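Local coordinates for protein discoidin-2 (Dictyostelium discoideum, PDB 2VMC) that binds galactose and N-acetylgalactosamine as a homotrimeric lectin and may take part in spore coat formation, at residues A[169-174]-A[233-238]; A[204-209]-A[245-250]; A[211-216]-A[239-244]. One frame throughout, in Å; residues are numbered along the deposited sequence.

Contact 1: A[169-174]-A[233-238]; sequences VSIGDR and LTFITW. With A2G (2-acetamido-2-deoxy-alpha-D-galactopyranose), chain E.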
loop_
_atom_site.group_PDB
_atom_site.type_symbol
_atom_site.label_atom_id
_atom_site.label_comp_id
_atom_site.label_asym_id
_atom_site.label_seq_id
_atom_site.Cartn_x
_atom_site.Cartn_y
_atom_site.Cartn_z
ATOM N N VAL A 169 -22.744 -18.019 -5.733
ATOM C CA VAL A 169 -24.078 -17.879 -6.292
ATOM C C VAL A 169 -24.488 -19.203 -6.966
ATOM O O VAL A 169 -23.670 -19.849 -7.630
ATOM C CB VAL A 169 -24.200 -16.606 -7.218
ATOM C CG1 VAL A 169 -23.096 -16.552 -8.254
ATOM C CG2 VAL A 169 -25.595 -16.470 -7.849
ATOM N N SER A 170 -25.744 -19.590 -6.765
ATOM C CA SER A 170 -26.300 -20.838 -7.339
ATOM C C SER A 170 -27.648 -20.553 -8.000
ATOM O O SER A 170 -28.277 -19.526 -7.702
ATOM C CB SER A 170 -26.539 -21.880 -6.233
ATOM O OG SER A 170 -25.335 -22.294 -5.603
ATOM N N ILE A 171 -28.116 -21.474 -8.848
ATOM C CA ILE A 171 -29.519 -21.400 -9.357
ATOM C C ILE A 171 -30.506 -21.549 -8.175
ATOM O O ILE A 171 -31.418 -20.722 -7.988
ATOM C CB ILE A 171 -29.826 -22.471 -10.456
ATOM C CG1 ILE A 171 -28.792 -22.388 -11.602
ATOM C CG2 ILE A 171 -31.266 -22.280 -11.009
ATOM C CD1 ILE A 171 -28.870 -23.497 -12.641
ATOM N N GLY A 172 -30.308 -22.591 -7.379
ATOM C CA GLY A 172 -31.040 -22.763 -6.121
ATOM C C GLY A 172 -32.450 -23.278 -6.317
ATOM O O GLY A 172 -33.189 -23.439 -5.343
ATOM N N ASP A 173 -32.822 -23.535 -7.572
ATOM C CA ASP A 173 -34.146 -24.073 -7.903
ATOM C C ASP A 173 -34.172 -24.783 -9.268
ATOM O O ASP A 173 -33.123 -24.948 -9.890
ATOM C CB ASP A 173 -35.252 -22.987 -7.789
ATOM C CG ASP A 173 -35.258 -21.989 -8.947
ATOM O OD1 ASP A 173 -34.486 -22.112 -9.938
ATOM O OD2 ASP A 173 -36.076 -21.045 -8.856
ATOM N N ARG A 174 -35.365 -25.208 -9.716
ATOM C CA ARG A 174 -35.452 -26.025 -10.938
ATOM C C ARG A 174 -35.727 -25.223 -12.233
ATOM O O ARG A 174 -36.209 -25.783 -13.235
ATOM C CB ARG A 174 -36.478 -27.164 -10.778
ATOM C CG ARG A 174 -36.331 -27.993 -9.503
ATOM C CD ARG A 174 -35.031 -28.833 -9.437
ATOM N NE ARG A 174 -33.813 -28.077 -9.063
ATOM C CZ ARG A 174 -33.470 -27.710 -7.820
ATOM N NH1 ARG A 174 -34.260 -28.011 -6.788
ATOM N NH2 ARG A 174 -32.324 -27.043 -7.597
ATOM N N LEU A 233 -25.379 -12.827 -12.321
ATOM C CA LEU A 233 -24.853 -14.108 -12.806
ATOM C C LEU A 233 -25.955 -14.685 -13.690
ATOM O O LEU A 233 -27.034 -15.037 -13.212
ATOM C CB LEU A 233 -24.526 -15.090 -11.667
ATOM C CG LEU A 233 -23.523 -16.256 -11.926
ATOM C CD1 LEU A 233 -23.752 -17.039 -13.251
ATOM C CD2 LEU A 233 -22.103 -15.796 -11.871
ATOM N N THR A 234 -25.681 -14.737 -14.982
ATOM C CA THR A 234 -26.604 -15.341 -15.902
ATOM C C THR A 234 -26.200 -16.801 -16.089
ATOM O O THR A 234 -25.066 -17.093 -16.469
ATOM C CB THR A 234 -26.624 -14.563 -17.218
ATOM O OG1 THR A 234 -27.044 -13.213 -16.950
ATOM C CG2 THR A 234 -27.554 -15.229 -18.230
ATOM N N PHE A 235 -27.136 -17.702 -15.789
ATOM C CA PHE A 235 -26.923 -19.156 -15.900
ATOM C C PHE A 235 -27.594 -19.592 -17.189
ATOM O O PHE A 235 -28.744 -19.213 -17.442
ATOM C CB PHE A 235 -27.574 -19.898 -14.712
ATOM C CG PHE A 235 -26.892 -19.675 -13.376
ATOM C CD1 PHE A 235 -25.967 -20.598 -12.890
ATOM C CD2 PHE A 235 -27.214 -18.571 -12.575
ATOM C CE1 PHE A 235 -25.340 -20.412 -11.638
ATOM C CE2 PHE A 235 -26.582 -18.373 -11.325
ATOM C CZ PHE A 235 -25.653 -19.306 -10.860
ATOM N N ILE A 236 -26.890 -20.393 -17.994
ATOM C CA ILE A 236 -27.286 -20.648 -19.373
ATOM C C ILE A 236 -27.239 -22.149 -19.675
ATOM O O ILE A 236 -26.267 -22.823 -19.301
ATOM C CB ILE A 236 -26.293 -19.941 -20.340
ATOM C CG1 ILE A 236 -26.134 -18.457 -19.957
ATOM C CG2 ILE A 236 -26.714 -20.151 -21.830
ATOM C CD1 ILE A 236 -25.029 -17.749 -20.692
ATOM N N THR A 237 -28.275 -22.651 -20.352
ATOM C CA THR A 237 -28.193 -23.973 -20.987
ATOM C C THR A 237 -28.870 -23.865 -22.348
ATOM O O THR A 237 -29.493 -22.839 -22.648
ATOM C CB THR A 237 -28.735 -25.141 -20.086
ATOM O OG1 THR A 237 -28.325 -26.411 -20.627
ATOM C CG2 THR A 237 -30.269 -25.096 -19.899
ATOM N N TRP A 238 -28.681 -24.876 -23.189
ATOM C CA TRP A 238 -29.241 -24.865 -24.561
ATOM C C TRP A 238 -29.358 -26.314 -25.052
ATOM O O TRP A 238 -29.168 -27.240 -24.264
ATOM C CB TRP A 238 -28.456 -23.930 -25.525
ATOM C CG TRP A 238 -26.993 -24.339 -25.803
ATOM C CD1 TRP A 238 -26.515 -24.888 -26.955
ATOM C CD2 TRP A 238 -25.852 -24.166 -24.933
ATOM N NE1 TRP A 238 -25.164 -25.111 -26.856
ATOM C CE2 TRP A 238 -24.726 -24.688 -25.622
ATOM C CE3 TRP A 238 -25.680 -23.663 -23.631
ATOM C CZ2 TRP A 238 -23.421 -24.706 -25.054
ATOM C CZ3 TRP A 238 -24.388 -23.670 -23.059
ATOM C CH2 TRP A 238 -23.270 -24.204 -23.774
HETATM O O5 A2G E . -24.950 -29.474 -30.794
HETATM C C1 A2G E . -25.505 -28.252 -31.285
HETATM O O1 A2G E . -24.970 -27.965 -32.584
HETATM C C2 A2G E . -25.178 -27.104 -30.333
HETATM N N2 A2G E . -25.648 -25.829 -30.865
HETATM C C3 A2G E . -23.671 -27.005 -29.992
HETATM O O3 A2G E . -23.382 -25.997 -29.006
HETATM C C4 A2G E . -23.115 -28.361 -29.537
HETATM O O4 A2G E . -23.591 -28.688 -28.229
HETATM C C5 A2G E . -23.535 -29.439 -30.558
HETATM C C6 A2G E . -23.072 -30.829 -30.142
HETATM O O6 A2G E . -23.288 -31.703 -31.270
HETATM C C7 A2G E . -26.912 -25.424 -30.669
HETATM O O7 A2G E . -27.721 -26.090 -30.015
HETATM C C8 A2G E . -27.256 -24.103 -31.309
#
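The apolar interior of the lectin-like β-sandwich closes here, where Val169, near the end of strand 163-170, and Ile171, just past it, meet Leu233 and Phe235 of strand 230-237 in the facing sheet. No hydrogen bond joins the two segments; the contact is van der Waals packing, mostly between side chains. The Phe235 ring is pinched from both faces. On one side comes Ile171 CG1, 3.9 Å from the ring centroid, a CH-pi contact displaced toward the rim. There Ile171 CG1 lies 3.6 Å from Phe235 CD1. The opposite face belongs to Leu233 CD1, two residues back on the same strand and over the ring centre. The rim is used as well: Val169 O sits near the ring plane, 3.8 Å from Phe235 CZ. Contacts on both faces and at the edge probably restrict the tilt of the ring.

Val169 divides its methyls between two partners. CG1, tucked between its own backbone N and carbonyl carbon (chi1 51°), comes within 3.7 Å of Leu233 CG, while CG2 approaches Phe235 CE2 at 4.1 Å. Ser170, in between, turns its CB away from this interior, and its OG hydrogen-bonds to Thr247 on the adjoining strand 242-254. Leu176 packs on both Ile171 and Phe235.

Farther along, strand 230-237 leads straight into Trp238 at the carbohydrate site. Its NE1 donates a nearly straight bond (170°) to O3 of the chain E N-acetylgalactosamine, 2.9 Å from NE1 to O3, and Arg218 NE also bonds that sugar. Asp209 of the second subunit packs against the indole. Two three-stranded antiparallel sheets, face to face around aliphatic and aromatic side chains, with the sugar bound at one end, make up the H-type lectin sandwich.

Contact 2: A[204-209]-A[245-250]; sequences GCKKVD and DLTFDY. With A2G (2-acetamido-2-deoxy-alpha-D-galactopyranose), chain B.
Thr247 pairs with two successive residues, Lys206 and Lys207, a classic beta bulge in the antiparallel pairing of 204-209 with 245-250. Thr247 O takes Lys206 N at 2.8 Å and, weakly, Lys207 N at 3.5 Å; Thr247 N donates back to Lys207 O. On either side of the bulge the bonds run both ways, between Gly204 and Asp249 and between Asp209 and Asp245.

Both lysines stretch out fully beyond CG to reach a carboxylate. Lys206 NZ forms a salt bridge with Asp249 OD1 at 2.9 Å, arriving from above the carboxylate plane, and a second one with Glu168. Asp249 OD2 accepts from a water and from Ile203 N of the third subunit. Lys207 NZ meets Asp245 OD2 at 2.9 Å on the anti side, while Asp245 OD1 receives Gly172 N. Asp209 turns to the chain B sugar, with OD1 2.6 Å from its O4 and OD2 2.7 Å from its O3; Gln216 NE2 of the third subunit also bonds OD1.

The face of Cys205, Val208, Leu246 and Phe248, opposite that of Lys207, Thr247 and Asp249, packs against Trp219 of strand 216-224. Strand 242-254 runs between strands 163-170 and 200-211, and Lys207 to Asp209 continue the sheet into the third subunit.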
loop_
_atom_site.group_PDB
_atom_site.type_symbol
_atom_site.label_atom_id
_atom_site.label_comp_id
_atom_site.label_asym_id
_atom_site.label_seq_id
_atom_site.Cartn_x
_atom_site.Cartn_y
_atom_site.Cartn_z
ATOM N N GLY A 204 -15.947 -19.064 -11.403
ATOM C CA GLY A 204 -15.483 -20.447 -11.582
ATOM C C GLY A 204 -16.485 -21.417 -10.964
ATOM O O GLY A 204 -16.962 -21.205 -9.843
ATOM N N CYS A 205 -16.817 -22.471 -11.706
ATOM C CA CYS A 205 -17.849 -23.419 -11.269
ATOM C C CYS A 205 -17.343 -24.365 -10.159
ATOM O O CYS A 205 -16.217 -24.894 -10.233
ATOM C CB CYS A 205 -18.390 -24.210 -12.473
ATOM S SG CYS A 205 -19.771 -25.298 -12.044
ATOM N N LYS A 206 -18.157 -24.547 -9.115
ATOM C CA LYS A 206 -17.808 -25.518 -8.073
ATOM C C LYS A 206 -18.922 -26.543 -7.784
ATOM O O LYS A 206 -18.804 -27.344 -6.848
ATOM C CB LYS A 206 -17.322 -24.829 -6.786
ATOM C CG LYS A 206 -18.375 -23.996 -6.075
ATOM C CD LYS A 206 -17.825 -23.401 -4.747
ATOM C CE LYS A 206 -18.971 -22.696 -3.973
ATOM N NZ LYS A 206 -18.524 -22.037 -2.661
ATOM N N LYS A 207 -19.977 -26.535 -8.605
ATOM C CA LYS A 207 -21.010 -27.592 -8.517
ATOM C C LYS A 207 -21.720 -27.741 -9.835
ATOM O O LYS A 207 -22.168 -26.741 -10.410
ATOM C CB LYS A 207 -22.038 -27.313 -7.411
ATOM C CG LYS A 207 -23.146 -28.399 -7.271
ATOM C CD LYS A 207 -24.294 -27.882 -6.349
ATOM C CE LYS A 207 -25.478 -28.799 -6.356
ATOM N NZ LYS A 207 -26.568 -28.317 -5.445
ATOM N N VAL A 208 -21.852 -28.997 -10.285
ATOM C CA VAL A 208 -22.704 -29.340 -11.418
ATOM C C VAL A 208 -23.687 -30.441 -11.008
ATOM O O VAL A 208 -23.285 -31.477 -10.466
ATOM C CB VAL A 208 -21.866 -29.822 -12.627
ATOM C CG1 VAL A 208 -22.765 -30.517 -13.700
ATOM C CG2 VAL A 208 -21.031 -28.680 -13.206
ATOM N N ASP A 209 -24.972 -30.198 -11.274
ATOM C CA ASP A 209 -26.016 -31.203 -11.101
ATOM C C ASP A 209 -26.870 -31.036 -12.373
ATOM O O ASP A 209 -27.715 -30.136 -12.449
ATOM C CB ASP A 209 -26.811 -30.924 -9.820
ATOM C CG ASP A 209 -27.810 -32.039 -9.464
ATOM O OD1 ASP A 209 -27.995 -32.994 -10.251
ATOM O OD2 ASP A 209 -28.417 -31.945 -8.370
ATOM N N ASP A 245 -29.018 -27.964 -10.857
ATOM C CA ASP A 245 -28.391 -26.834 -10.128
ATOM C C ASP A 245 -26.971 -26.575 -10.657
ATOM O O ASP A 245 -26.350 -27.467 -11.262
ATOM C CB ASP A 245 -28.378 -27.114 -8.613
ATOM C CG ASP A 245 -28.212 -25.848 -7.754
ATOM O OD1 ASP A 245 -28.390 -24.721 -8.257
ATOM O OD2 ASP A 245 -27.910 -25.997 -6.541
ATOM N N LEU A 246 -26.483 -25.343 -10.464
ATOM C CA LEU A 246 -25.088 -24.973 -10.759
ATOM C C LEU A 246 -24.666 -23.997 -9.683
ATOM O O LEU A 246 -25.510 -23.201 -9.237
ATOM C CB LEU A 246 -24.953 -24.260 -12.108
ATOM C CG LEU A 246 -25.107 -25.090 -13.388
ATOM C CD1 LEU A 246 -25.288 -24.165 -14.625
ATOM C CD2 LEU A 246 -23.957 -26.094 -13.575
ATOM N N THR A 247 -23.402 -24.068 -9.263
ATOM C CA THR A 247 -22.828 -23.082 -8.298
ATOM C C THR A 247 -21.498 -22.493 -8.802
ATOM O O THR A 247 -20.646 -23.222 -9.300
ATOM C CB THR A 247 -22.596 -23.712 -6.889
ATOM O OG1 THR A 247 -23.817 -24.303 -6.411
ATOM C CG2 THR A 247 -22.106 -22.650 -5.868
ATOM N N PHE A 248 -21.342 -21.174 -8.663
ATOM C CA PHE A 248 -20.082 -20.486 -8.956
ATOM C C PHE A 248 -19.571 -19.725 -7.716
ATOM O O PHE A 248 -20.367 -19.166 -6.945
ATOM C CB PHE A 248 -20.285 -19.465 -10.093
ATOM C CG PHE A 248 -20.551 -20.086 -11.440
ATOM C CD1 PHE A 248 -19.490 -20.360 -12.319
ATOM C CD2 PHE A 248 -21.874 -20.375 -11.855
ATOM C CE1 PHE A 248 -19.718 -20.950 -13.594
ATOM C CE2 PHE A 248 -22.120 -20.944 -13.152
ATOM C CZ PHE A 248 -21.039 -21.248 -14.005
ATOM N N ASP A 249 -18.252 -19.725 -7.540
ATOM C CA ASP A 249 -17.565 -18.733 -6.693
ATOM C C ASP A 249 -17.243 -17.557 -7.594
ATOM O O ASP A 249 -16.873 -17.756 -8.751
ATOM C CB ASP A 249 -16.275 -19.305 -6.105
ATOM C CG ASP A 249 -16.472 -19.909 -4.713
ATOM O OD1 ASP A 249 -17.564 -19.728 -4.118
ATOM O OD2 ASP A 249 -15.530 -20.579 -4.203
ATOM N N TYR A 250 -17.398 -16.333 -7.081
ATOM C CA TYR A 250 -17.035 -15.152 -7.859
ATOM C C TYR A 250 -15.955 -14.393 -7.105
ATOM O O TYR A 250 -15.901 -14.459 -5.866
ATOM C CB TYR A 250 -18.266 -14.253 -8.157
ATOM C CG TYR A 250 -18.745 -13.372 -6.987
ATOM C CD1 TYR A 250 -18.064 -12.173 -6.648
ATOM C CD2 TYR A 250 -19.878 -13.722 -6.229
ATOM C CE1 TYR A 250 -18.499 -11.374 -5.587
ATOM C CE2 TYR A 250 -20.319 -12.920 -5.163
ATOM C CZ TYR A 250 -19.620 -11.745 -4.852
ATOM O OH TYR A 250 -20.067 -10.948 -3.804
HETATM O O5 A2G B . -31.907 -36.647 -8.857
HETATM C C1 A2G B . -32.042 -36.681 -7.434
HETATM O O1 A2G B . -33.321 -36.156 -7.056
HETATM C C2 A2G B . -30.937 -35.856 -6.779
HETATM N N2 A2G B . -31.113 -35.793 -5.332
HETATM C C3 A2G B . -30.824 -34.423 -7.355
HETATM O O3 A2G B . -29.709 -33.687 -6.819
HETATM C C4 A2G B . -30.752 -34.445 -8.887
HETATM O O4 A2G B . -29.482 -34.932 -9.327
HETATM C C5 A2G B . -31.895 -35.330 -9.427
HETATM C C6 A2G B . -31.852 -35.453 -10.945
HETATM O O6 A2G B . -33.089 -36.075 -11.354
HETATM C C7 A2G B . -30.641 -36.766 -4.538
HETATM O O7 A2G B . -30.020 -37.736 -4.985
HETATM C C8 A2G B . -30.932 -36.577 -3.071
HETATM O O HOH W 1 -15.410 -21.001 -1.578
#

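Contact 3: A[211-216]-A[239-244]; sequences HTDNGQ and GNNAVY. With A2G (2-acetamido-2-deoxy-alpha-D-galactopyranose), chain B; A2G (2-acetamido-2-deoxy-alpha-D-galactopyranose), chain E.
Asn241 braces the type I' beta turn of Asp213 to Gln216, which connects strands 200-211 and 216-224 of the lectin fold. Its CG stands opposite its own carbonyl carbon (chi1 -68°), which sends the amide toward the turn. There ND2 donates twice: to Gln216 O at 2.8 Å, close to the amide plane, and to His211 O at 3.1 Å, on a lone pair of that carbonyl. Gln216 O also accepts Asp213 N inside the turn, so it is gripped by two donors. His211 N donates to Ala242 O at 2.8 Å.

Asp213 extends its carboxylate over Asn240. Asn240 N meets Asp213 OD2 at 2.9 Å from well above the carboxylate plane. Arg218 NH1 makes a salt bridge to the same OD2 and a hydrogen bond to Asn241 OD1, so these two side chains form a second shell that probably holds the sugar-binding Arg218 in place.

Gln216 bends at chi2 (75°), which brings CD to 3.6 Å from C6 of the chain E sugar; its OE1 and NE2 bond His211 ND1 and Asp209 OD1 of the second subunit. At the far end of 239-244, the chain B sugar lies over the Tyr244 ring, with its C4 3.7 Å from Tyr244 CD1.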
loop_
_atom_site.group_PDB
_atom_site.type_symbol
_atom_site.label_atom_id
_atom_site.label_comp_id
_atom_site.label_asym_id
_atom_site.label_seq_id
_atom_site.Cartn_x
_atom_site.Cartn_y
_atom_site.Cartn_z
ATOM N N HIS A 211 -28.323 -33.007 -16.355
ATOM C CA HIS A 211 -28.522 -34.183 -17.213
ATOM C C HIS A 211 -27.956 -33.890 -18.615
ATOM O O HIS A 211 -28.140 -32.785 -19.142
ATOM C CB HIS A 211 -30.007 -34.513 -17.315
ATOM C CG HIS A 211 -30.286 -35.967 -17.553
ATOM N ND1 HIS A 211 -30.466 -36.865 -16.520
ATOM C CD2 HIS A 211 -30.411 -36.680 -18.698
ATOM C CE1 HIS A 211 -30.715 -38.066 -17.021
ATOM N NE2 HIS A 211 -30.689 -37.983 -18.341
ATOM N N THR A 212 -27.261 -34.868 -19.204
ATOM C CA THR A 212 -26.868 -34.769 -20.603
ATOM C C THR A 212 -28.103 -34.851 -21.536
ATOM O O THR A 212 -29.202 -35.294 -21.120
ATOM C CB THR A 212 -25.816 -35.839 -20.991
ATOM O OG1 THR A 212 -26.374 -37.153 -20.815
ATOM C CG2 THR A 212 -24.531 -35.679 -20.143
ATOM N N ASP A 213 -27.901 -34.424 -22.775
ATOM C CA ASP A 213 -28.912 -34.435 -23.836
ATOM C C ASP A 213 -28.339 -35.315 -24.959
ATOM O O ASP A 213 -27.476 -34.885 -25.745
ATOM C CB ASP A 213 -29.214 -33.006 -24.328
ATOM C CG ASP A 213 -30.082 -32.968 -25.601
ATOM O OD1 ASP A 213 -30.783 -33.948 -25.881
ATOM O OD2 ASP A 213 -30.049 -31.942 -26.323
ATOM N N ASN A 214 -28.836 -36.549 -25.017
ATOM C CA ASN A 214 -28.252 -37.571 -25.881
ATOM C C ASN A 214 -26.722 -37.637 -25.719
ATOM O O ASN A 214 -26.004 -37.700 -26.712
ATOM C CB ASN A 214 -28.639 -37.332 -27.347
ATOM C CG ASN A 214 -30.049 -37.837 -27.675
ATOM O OD1 ASN A 214 -30.575 -38.749 -27.025
ATOM N ND2 ASN A 214 -30.672 -37.224 -28.688
ATOM N N GLY A 215 -26.238 -37.580 -24.478
ATOM C CA GLY A 215 -24.775 -37.609 -24.222
ATOM C C GLY A 215 -24.036 -36.268 -24.219
ATOM O O GLY A 215 -22.890 -36.224 -23.786
ATOM N N GLN A 216 -24.665 -35.196 -24.725
ATOM C CA GLN A 216 -24.036 -33.850 -24.772
ATOM C C GLN A 216 -24.337 -33.079 -23.480
ATOM O O GLN A 216 -25.514 -32.915 -23.101
ATOM C CB GLN A 216 -24.517 -33.024 -25.996
ATOM C CG GLN A 216 -23.615 -31.781 -26.303
ATOM C CD GLN A 216 -22.282 -32.191 -26.954
ATOM O OE1 GLN A 216 -22.145 -33.327 -27.428
ATOM N NE2 GLN A 216 -21.314 -31.266 -27.000
ATOM N N GLY A 239 -29.717 -26.531 -26.312
ATOM C CA GLY A 239 -30.207 -27.864 -26.682
ATOM C C GLY A 239 -31.343 -28.276 -25.777
ATOM O O GLY A 239 -32.181 -27.437 -25.381
ATOM N N ASN A 240 -31.399 -29.563 -25.427
ATOM C CA ASN A 240 -32.448 -30.044 -24.539
ATOM C C ASN A 240 -31.949 -30.458 -23.137
ATOM O O ASN A 240 -32.606 -31.242 -22.446
ATOM C CB ASN A 240 -33.230 -31.200 -25.203
ATOM C CG ASN A 240 -33.998 -30.741 -26.453
ATOM O OD1 ASN A 240 -34.490 -29.610 -26.527
ATOM N ND2 ASN A 240 -34.065 -31.607 -27.452
ATOM N N ASN A 241 -30.810 -29.915 -22.708
ATOM C CA ASN A 241 -30.285 -30.248 -21.381
ATOM C C ASN A 241 -31.191 -29.796 -20.232
ATOM O O ASN A 241 -31.716 -28.677 -20.256
ATOM C CB ASN A 241 -28.897 -29.630 -21.177
ATOM C CG ASN A 241 -27.840 -30.271 -22.068
ATOM O OD1 ASN A 241 -27.777 -29.992 -23.245
ATOM N ND2 ASN A 241 -27.015 -31.141 -21.487
ATOM N N ALA A 242 -31.346 -30.669 -19.241
ATOM C CA ALA A 242 -32.038 -30.352 -17.980
ATOM C C ALA A 242 -30.977 -30.101 -16.905
ATOM O O ALA A 242 -30.293 -31.057 -16.433
ATOM C CB ALA A 242 -32.960 -31.526 -17.563
ATOM N N VAL A 243 -30.819 -28.834 -16.536
ATOM C CA VAL A 243 -29.866 -28.426 -15.495
ATOM C C VAL A 243 -30.603 -28.290 -14.156
ATOM O O VAL A 243 -31.486 -27.448 -14.008
ATOM C CB VAL A 243 -29.122 -27.103 -15.882
ATOM C CG1 VAL A 243 -28.204 -26.654 -14.742
ATOM C CG2 VAL A 243 -28.344 -27.272 -17.194
ATOM N N TYR A 244 -30.241 -29.151 -13.202
ATOM C CA TYR A 244 -30.869 -29.209 -11.875
ATOM C C TYR A 244 -30.345 -28.090 -10.948
ATOM O O TYR A 244 -31.139 -27.332 -10.349
ATOM C CB TYR A 244 -30.653 -30.609 -11.257
ATOM C CG TYR A 244 -31.522 -30.906 -10.064
ATOM C CD1 TYR A 244 -32.717 -31.635 -10.211
ATOM C CD2 TYR A 244 -31.153 -30.486 -8.790
ATOM C CE1 TYR A 244 -33.504 -31.930 -9.113
ATOM C CE2 TYR A 244 -31.935 -30.776 -7.672
ATOM C CZ TYR A 244 -33.110 -31.499 -7.852
ATOM O OH TYR A 244 -33.902 -31.783 -6.770
HETATM O O5 A2G B . -31.907 -36.647 -8.857
HETATM C C1 A2G B . -32.042 -36.681 -7.434
HETATM O O1 A2G B . -33.321 -36.156 -7.056
HETATM C C2 A2G B . -30.937 -35.856 -6.779
HETATM N N2 A2G B . -31.113 -35.793 -5.332
HETATM C C3 A2G B . -30.824 -34.423 -7.355
HETATM O O3 A2G B . -29.709 -33.687 -6.819
HETATM C C4 A2G B . -30.752 -34.445 -8.887
HETATM O O4 A2G B . -29.482 -34.932 -9.327
HETATM C C5 A2G B . -31.895 -35.330 -9.427
HETATM C C6 A2G B . -31.852 -35.453 -10.945
HETATM O O6 A2G B . -33.089 -36.075 -11.354
HETATM C C7 A2G B . -30.641 -36.766 -4.538
HETATM O O7 A2G B . -30.020 -37.736 -4.985
HETATM C C8 A2G B . -30.932 -36.577 -3.071
HETATM O O5 A2G E . -24.950 -29.474 -30.794
HETATM C C1 A2G E . -25.505 -28.252 -31.285
HETATM O O1 A2G E . -24.970 -27.965 -32.584
HETATM C C2 A2G E . -25.178 -27.104 -30.333
HETATM N N2 A2G E . -25.648 -25.829 -30.865
HETATM C C3 A2G E . -23.671 -27.005 -29.992
HETATM O O3 A2G E . -23.382 -25.997 -29.006
HETATM C C4 A2G E . -23.115 -28.361 -29.537
HETATM O O4 A2G E . -23.591 -28.688 -28.229
HETATM C C5 A2G E . -23.535 -29.439 -30.558
HETATM C C6 A2G E . -23.072 -30.829 -30.142
HETATM O O6 A2G E . -23.288 -31.703 -31.270
HETATM C C7 A2G E . -26.912 -25.424 -30.669
HETATM O O7 A2G E . -27.721 -26.090 -30.015
HETATM C C8 A2G E . -27.256 -24.103 -31.309
HETATM O O HOH W 2 -31.291 -33.533 -20.383
#

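Overall arrangement
Contacts 2 and 3 share strand 242-254, and contact 1 lies beside it, since strand 163-170 is its neighbour in the sheet. Contacts 1 and 2, with centres about 9 Å apart, meet where Ser170 OG lies 2.6 Å from Thr247 OG1. Contact 2 passes directly into contact 3, as Asp209 O is 2.8 Å from Tyr244 N. Contacts 1 and 3 meet where Arg174 NH2 lies 3.0 Å from Tyr244 O. The chain contributes to two sugar sites at subunit interfaces: Asp209 and Tyr244 face the chain B sugar together with Arg218 and Trp238 of the third subunit, while Arg218, Trp238 and Gln216 face the chain E sugar, with Asp209 of the second subunit beside them.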